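Local coordinates for protein 2-polyprenyl-6-methoxyphenol hydroxylase-like FAD-dependent oxidoreductase (Streptomyces sp. NRRL 11266, PDB 6UI5) that is a flavoprotein of the FAD-dependent, aromatic-ring-hydroxylase-like oxidoreductase family and binds flavin-adenine dinucleotide, at residues G399-L407 with L466-H477. Residues are numbered along the deposited sequence; the frame is centred on the assembly and turned at random.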
ATOM      1  N   GLY A 399      13.086  -8.656  16.524  1.00105.92           N
ATOM      2  CA  GLY A 399      12.244  -7.476  16.472  1.00100.50           C
ATOM      3  C   GLY A 399      11.823  -7.039  17.870  1.00101.47           C
ATOM      4  O   GLY A 399      11.118  -7.782  18.577  1.00100.34           O
ATOM      5  N   ASP A 400      12.244  -5.839  18.279  1.00 97.87           N
ATOM      6  CA  ASP A 400      11.951  -5.283  19.594  1.00 83.84           C
ATOM      7  C   ASP A 400      10.875  -4.213  19.444  1.00 83.71           C
ATOM      8  O   ASP A 400      11.055  -3.244  18.701  1.00 74.33           O
ATOM      9  CB  ASP A 400      13.218  -4.694  20.220  1.00 77.10           C
ATOM     10  CG  ASP A 400      13.033  -4.283  21.675  1.00 80.63           C
ATOM     11  OD1 ASP A 400      11.906  -4.359  22.203  1.00 88.24           O
ATOM     12  OD2 ASP A 400      14.031  -3.854  22.288  1.00 79.94           O
ATOM     13  N   ARG A 401       9.771  -4.386  20.164  1.00 91.72           N
ATOM     14  CA  ARG A 401       8.621  -3.498  20.101  1.00 93.66           C
ATOM     15  C   ARG A 401       8.623  -2.454  21.205  1.00 85.58           C
ATOM     16  O   ARG A 401       7.656  -1.694  21.333  1.00 83.13           O
ATOM     17  CB  ARG A 401       7.337  -4.326  20.160  1.00106.01           C
ATOM     18  CG  ARG A 401       7.018  -4.994  18.825  1.00113.73           C
ATOM     19  CD  ARG A 401       6.226  -4.053  17.944  1.00118.03           C
ATOM     20  NE  ARG A 401       6.743  -3.874  16.587  1.00114.04           N
ATOM     21  CZ  ARG A 401       6.375  -2.879  15.786  1.00110.33           C
ATOM     22  NH1 ARG A 401       6.893  -2.771  14.559  1.00109.88           N
ATOM     23  NH2 ARG A 401       5.479  -1.975  16.201  1.00111.78           N
ATOM     24  N   LEU A 402       9.674  -2.407  22.017  1.00 77.81           N
ATOM     25  CA  LEU A 402       9.737  -1.475  23.134  1.00 71.86           C
ATOM     26  C   LEU A 402      10.765  -0.371  22.947  1.00 70.97           C
ATOM     27  O   LEU A 402      10.497   0.779  23.322  1.00 74.07           O
ATOM     28  CB  LEU A 402      10.027  -2.235  24.441  1.00 61.62           C
ATOM     29  CG  LEU A 402       8.969  -3.280  24.818  1.00 65.92           C
ATOM     30  CD1 LEU A 402       9.357  -4.061  26.052  1.00 61.87           C
ATOM     31  CD2 LEU A 402       7.564  -2.675  24.998  1.00 71.65           C
ATOM     32  N   LEU A 403      11.933  -0.686  22.374  1.00 62.85           N
ATOM     33  CA  LEU A 403      12.973   0.322  22.182  1.00 57.07           C
ATOM     34  C   LEU A 403      12.472   1.456  21.305  1.00 53.54           C
ATOM     35  O   LEU A 403      11.829   1.234  20.272  1.00 43.39           O
ATOM     36  CB  LEU A 403      14.222  -0.286  21.549  1.00 53.52           C
ATOM     37  CG  LEU A 403      15.401  -0.623  22.467  1.00 63.65           C
ATOM     38  CD1 LEU A 403      16.450  -1.378  21.688  1.00 74.69           C
ATOM     39  CD2 LEU A 403      16.025   0.610  23.103  1.00 61.53           C
ATOM     40  N   GLY A 404      12.798   2.677  21.719  1.00 50.16           N
ATOM     41  CA  GLY A 404      12.437   3.862  20.973  1.00 49.98           C
ATOM     42  C   GLY A 404      10.987   4.243  21.067  1.00 50.51           C
ATOM     43  O   GLY A 404      10.529   5.036  20.236  1.00 54.44           O
ATOM     44  N   ARG A 405      10.234   3.670  22.014  1.00 43.79           N
ATOM     45  CA  ARG A 405       8.804   3.941  22.150  1.00 45.28           C
ATOM     46  C   ARG A 405       8.409   4.133  23.595  1.00 52.51           C
ATOM     47  O   ARG A 405       9.058   3.630  24.512  1.00 64.80           O
ATOM     48  CB  ARG A 405       7.944   2.824  21.561  1.00 34.33           C
ATOM     49  CG  ARG A 405       8.305   2.686  20.124  1.00 60.56           C
ATOM     50  CD  ARG A 405       7.309   2.046  19.274  1.00 84.07           C
ATOM     51  NE  ARG A 405       8.020   1.029  18.506  1.00111.14           N
ATOM     52  CZ  ARG A 405       7.518   0.388  17.466  1.00122.70           C
ATOM     53  NH1 ARG A 405       8.248  -0.539  16.831  1.00124.37           N
ATOM     54  NH2 ARG A 405       6.294   0.692  17.039  1.00131.02           N
ATOM     55  N   ARG A 406       7.341   4.886  23.784  1.00 47.41           N
ATOM     56  CA  ARG A 406       6.756   4.995  25.107  1.00 49.08           C
ATOM     57  C   ARG A 406       6.070   3.678  25.453  1.00 48.07           C
ATOM     58  O   ARG A 406       5.459   3.027  24.600  1.00 44.36           O
ATOM     59  CB  ARG A 406       5.766   6.179  25.167  1.00 41.62           C
ATOM     60  CG  ARG A 406       6.439   7.599  25.114  1.00 48.06           C
ATOM     61  CD  ARG A 406       5.394   8.704  24.943  1.00 45.92           C
ATOM     62  NE  ARG A 406       4.331   8.135  24.141  1.00 48.01           N
ATOM     63  CZ  ARG A 406       4.175   8.361  22.854  1.00 43.43           C
ATOM     64  NH1 ARG A 406       4.987   9.215  22.236  1.00 41.54           N
ATOM     65  NH2 ARG A 406       3.195   7.747  22.199  1.00 48.90           N
ATOM     66  N   LEU A 407       6.170   3.293  26.716  1.00 45.46           N
ATOM     67  CA  LEU A 407       5.675   2.012  27.178  1.00 48.08           C
ATOM     68  C   LEU A 407       4.142   1.901  27.104  1.00 67.80           C
ATOM     69  O   LEU A 407       3.424   2.913  27.054  1.00 70.37           O
ATOM     70  CB  LEU A 407       6.129   1.802  28.613  1.00 46.12           C
ATOM     71  CG  LEU A 407       7.604   1.464  28.726  1.00 48.08           C
ATOM     72  CD1 LEU A 407       7.971   1.532  30.195  1.00 56.44           C
ATOM     73  CD2 LEU A 407       7.835   0.040  28.163  1.00 45.24           C
ATOM     74  N   LEU A 466      14.413  -1.026  32.707  1.00 46.01           N
ATOM     75  CA  LEU A 466      14.228  -0.170  31.531  1.00 45.70           C
ATOM     76  C   LEU A 466      14.692   1.238  31.868  1.00 46.07           C
ATOM     77  O   LEU A 466      14.603   1.689  33.021  1.00 51.19           O
ATOM     78  CB  LEU A 466      12.769  -0.112  31.021  1.00 34.72           C
ATOM     79  CG  LEU A 466      11.965  -1.395  30.673  1.00 37.54           C
ATOM     80  CD1 LEU A 466      11.119  -1.884  31.835  1.00 35.55           C
ATOM     81  CD2 LEU A 466      11.102  -1.290  29.442  1.00 34.00           C
ATOM     82  N   LEU A 467      15.196   1.929  30.855  1.00 39.32           N
ATOM     83  CA  LEU A 467      15.574   3.327  31.000  1.00 49.19           C
ATOM     84  C   LEU A 467      14.710   4.181  30.075  1.00 49.37           C
ATOM     85  O   LEU A 467      14.643   3.919  28.865  1.00 43.44           O
ATOM     86  CB  LEU A 467      17.050   3.525  30.693  1.00 36.98           C
ATOM     87  CG  LEU A 467      17.597   4.947  30.694  1.00 39.57           C
ATOM     88  CD1 LEU A 467      17.795   5.523  32.128  1.00 40.67           C
ATOM     89  CD2 LEU A 467      18.909   4.987  29.856  1.00 39.44           C
ATOM     90  N   LEU A 468      14.026   5.173  30.642  1.00 39.08           N
ATOM     91  CA  LEU A 468      13.158   6.047  29.852  1.00 38.43           C
ATOM     92  C   LEU A 468      13.800   7.413  29.741  1.00 33.54           C
ATOM     93  O   LEU A 468      14.240   7.985  30.748  1.00 39.10           O
ATOM     94  CB  LEU A 468      11.773   6.188  30.476  1.00 41.64           C
ATOM     95  CG  LEU A 468      11.099   4.877  30.860  1.00 45.65           C
ATOM     96  CD1 LEU A 468       9.819   5.173  31.682  1.00 52.29           C
ATOM     97  CD2 LEU A 468      10.796   4.019  29.628  1.00 36.74           C
ATOM     98  N   ARG A 469      13.887   7.911  28.519  1.00 40.80           N
ATOM     99  CA  ARG A 469      14.214   9.314  28.321  1.00 53.61           C
ATOM    100  C   ARG A 469      13.085  10.231  28.799  1.00 38.45           C
ATOM    101  O   ARG A 469      11.934   9.802  28.952  1.00 37.99           O
ATOM    102  CB  ARG A 469      14.512   9.594  26.854  1.00 55.37           C
ATOM    103  CG  ARG A 469      15.273   8.469  26.136  1.00 44.86           C
ATOM    104  CD  ARG A 469      15.729   9.001  24.803  1.00 52.87           C
ATOM    105  NE  ARG A 469      14.674   9.811  24.151  1.00 63.29           N
ATOM    106  CZ  ARG A 469      14.685  10.191  22.876  1.00 59.22           C
ATOM    107  NH1 ARG A 469      15.715   9.874  22.065  1.00 48.17           N
ATOM    108  NH2 ARG A 469      13.671  10.908  22.403  1.00 56.79           N
ATOM    109  N   PRO A 470      13.408  11.498  29.080  1.00 42.68           N
ATOM    110  CA  PRO A 470      12.394  12.400  29.647  1.00 47.06           C
ATOM    111  C   PRO A 470      11.122  12.510  28.819  1.00 48.99           C
ATOM    112  O   PRO A 470      10.082  12.882  29.370  1.00 54.29           O
ATOM    113  CB  PRO A 470      13.127  13.746  29.738  1.00 52.68           C
ATOM    114  CG  PRO A 470      14.566  13.378  29.885  1.00 55.93           C
ATOM    115  CD  PRO A 470      14.743  12.137  29.035  1.00 52.81           C
ATOM    116  N   ASP A 471      11.157  12.180  27.532  1.00 35.61           N
ATOM    117  CA  ASP A 471       9.952  12.157  26.734  1.00 38.27           C
ATOM    118  C   ASP A 471       9.259  10.793  26.731  1.00 41.80           C
ATOM    119  O   ASP A 471       8.404  10.545  25.878  1.00 53.15           O
ATOM    120  CB  ASP A 471      10.273  12.613  25.313  1.00 45.72           C
ATOM    121  CG  ASP A 471      11.361  11.790  24.662  1.00 49.52           C
ATOM    122  OD1 ASP A 471      11.697  10.710  25.187  1.00 56.54           O
ATOM    123  OD2 ASP A 471      11.852  12.211  23.587  1.00 55.50           O
ATOM    124  N   GLY A 472       9.608   9.909  27.660  1.00 50.10           N
ATOM    125  CA  GLY A 472       8.977   8.606  27.776  1.00 59.15           C
ATOM    126  C   GLY A 472       9.549   7.491  26.913  1.00 54.26           C
ATOM    127  O   GLY A 472       9.089   6.341  27.033  1.00 47.82           O
ATOM    128  N   CYS A 473      10.514   7.783  26.042  1.00 46.40           N
ATOM    129  CA  CYS A 473      10.964   6.796  25.065  1.00 50.80           C
ATOM    130  C   CYS A 473      11.975   5.851  25.707  1.00 43.60           C
ATOM    131  O   CYS A 473      12.871   6.295  26.445  1.00 35.90           O
ATOM    132  CB  CYS A 473      11.593   7.479  23.836  1.00 56.74           C
ATOM    133  SG  CYS A 473      10.481   8.578  22.864  1.00 82.17           S
ATOM    134  N   VAL A 474      11.818   4.552  25.428  1.00 34.40           N
ATOM    135  CA  VAL A 474      12.719   3.521  25.961  1.00 46.36           C
ATOM    136  C   VAL A 474      14.069   3.612  25.254  1.00 45.84           C
ATOM    137  O   VAL A 474      14.191   3.225  24.087  1.00 41.37           O
ATOM    138  CB  VAL A 474      12.151   2.119  25.785  1.00 46.13           C
ATOM    139  CG1 VAL A 474      13.252   1.095  26.199  1.00 47.02           C
ATOM    140  CG2 VAL A 474      10.914   1.941  26.577  1.00 32.10           C
ATOM    141  N   ALA A 475      15.100   4.059  25.963  1.00 39.94           N
ATOM    142  CA  ALA A 475      16.423   4.081  25.358  1.00 44.69           C
ATOM    143  C   ALA A 475      17.242   2.840  25.684  1.00 52.15           C
ATOM    144  O   ALA A 475      18.302   2.642  25.087  1.00 65.08           O
ATOM    145  CB  ALA A 475      17.186   5.335  25.807  1.00 47.77           C
ATOM    146  N   TRP A 476      16.769   1.992  26.593  1.00 50.91           N
ATOM    147  CA  TRP A 476      17.526   0.825  27.029  1.00 52.32           C
ATOM    148  C   TRP A 476      16.622  -0.062  27.864  1.00 55.29           C
ATOM    149  O   TRP A 476      15.787   0.434  28.636  1.00 61.66           O
ATOM    150  CB  TRP A 476      18.759   1.224  27.859  1.00 49.15           C
ATOM    151  CG  TRP A 476      19.472   0.078  28.563  1.00 66.31           C
ATOM    152  CD1 TRP A 476      20.606  -0.574  28.135  1.00 67.36           C
ATOM    153  CD2 TRP A 476      19.125  -0.522  29.817  1.00 69.96           C
ATOM    154  NE1 TRP A 476      20.974  -1.532  29.038  1.00 68.38           N
ATOM    155  CE2 TRP A 476      20.085  -1.530  30.079  1.00 73.29           C
ATOM    156  CE3 TRP A 476      18.105  -0.301  30.748  1.00 64.84           C
ATOM    157  CZ2 TRP A 476      20.048  -2.327  31.230  1.00 70.64           C
ATOM    158  CZ3 TRP A 476      18.065  -1.092  31.887  1.00 75.34           C
ATOM    159  CH2 TRP A 476      19.036  -2.093  32.123  1.00 72.85           C
ATOM    160  N   HIS A 477      16.819  -1.361  27.725  1.00 47.88           N
ATOM    161  CA  HIS A 477      16.195  -2.346  28.598  1.00 54.91           C
ATOM    162  C   HIS A 477      17.015  -3.638  28.519  1.00 60.40           C
ATOM    163  O   HIS A 477      17.819  -3.818  27.602  1.00 61.84           O
ATOM    164  CB  HIS A 477      14.738  -2.549  28.197  1.00 37.77           C
ATOM    165  CG  HIS A 477      14.567  -3.322  26.930  1.00 49.31           C
ATOM    166  ND1 HIS A 477      15.068  -4.599  26.763  1.00 47.58           N
ATOM    167  CD2 HIS A 477      13.960  -2.999  25.761  1.00 51.43           C
ATOM    168  CE1 HIS A 477      14.772  -5.029  25.550  1.00 57.29           C
ATOM    169  NE2 HIS A 477      14.093  -4.083  24.924  1.00 56.13           N
TER
HETATM  170  O   HOH W   1       6.886  10.817  23.344  1.00 51.07           O
HETATM  171  O   HOH W   2       7.386   4.781  28.325  1.00 45.86           O
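Asp400 and His477 close one end of this contact with a histidine-carboxylate hydrogen bond, NE2 of His477 lying 2.6 Å from OD2 of Asp400. The two side chains come from opposite directions, and their planes stand 74° apart; NE2 meets OD2 on its syn side, with the oxygen near the ring edge but tilted from the ring plane, and the bond is bent (146°). With CG anti to the backbone N (chi1 -171°), the carboxylate of Asp400 extends to the ring edge; its other oxygen, OD1, accepts from Leu402 N in an Asx turn, which helps fix the carboxylate. On the histidine, ND1 is engaged separately with the backbone of Gly479.

The type II turn from Leu402 to Arg405 places Gly404 N 2.8 Å from Val474 O in a nearly straight bond, while Val474 N donates to Arg405 O. These bonds fasten the segment 399-407, which has no regular secondary structure, to strand 474-477, an outermost strand within this chain of a mixed sheet consistent with the thioredoxin-like fold of its C-terminal family. Within the type I turn from Arg469 to Gly472, between strands 466-468 and 474-477, Arg469 grips the Asp471 carboxylate side-on through NE and NH2.

Arg406 runs beside this turn. Its CB lies 3.8 Å from Gly472 O, CG is packed against the carbonyl group of Gly472, and CD comes to 3.7 Å from Asp471 O. The chain then bends at chi3, and NH1 meets a water that donates to Asp471 O, whereas NH2 forms a salt bridge with Glu52. A second water links Leu407 N to Gly472 O.

The end of the Leu407 side chain reaches the sheet residues: CD2 meets CD2 of Leu466 tip to tip at 3.8 Å, and CD1 lies 3.8 Å from CD2 of Leu468, whose side chain it crosses at about a right angle. CG2 of Val474 packs 4.0 Å from Leu407 CD2.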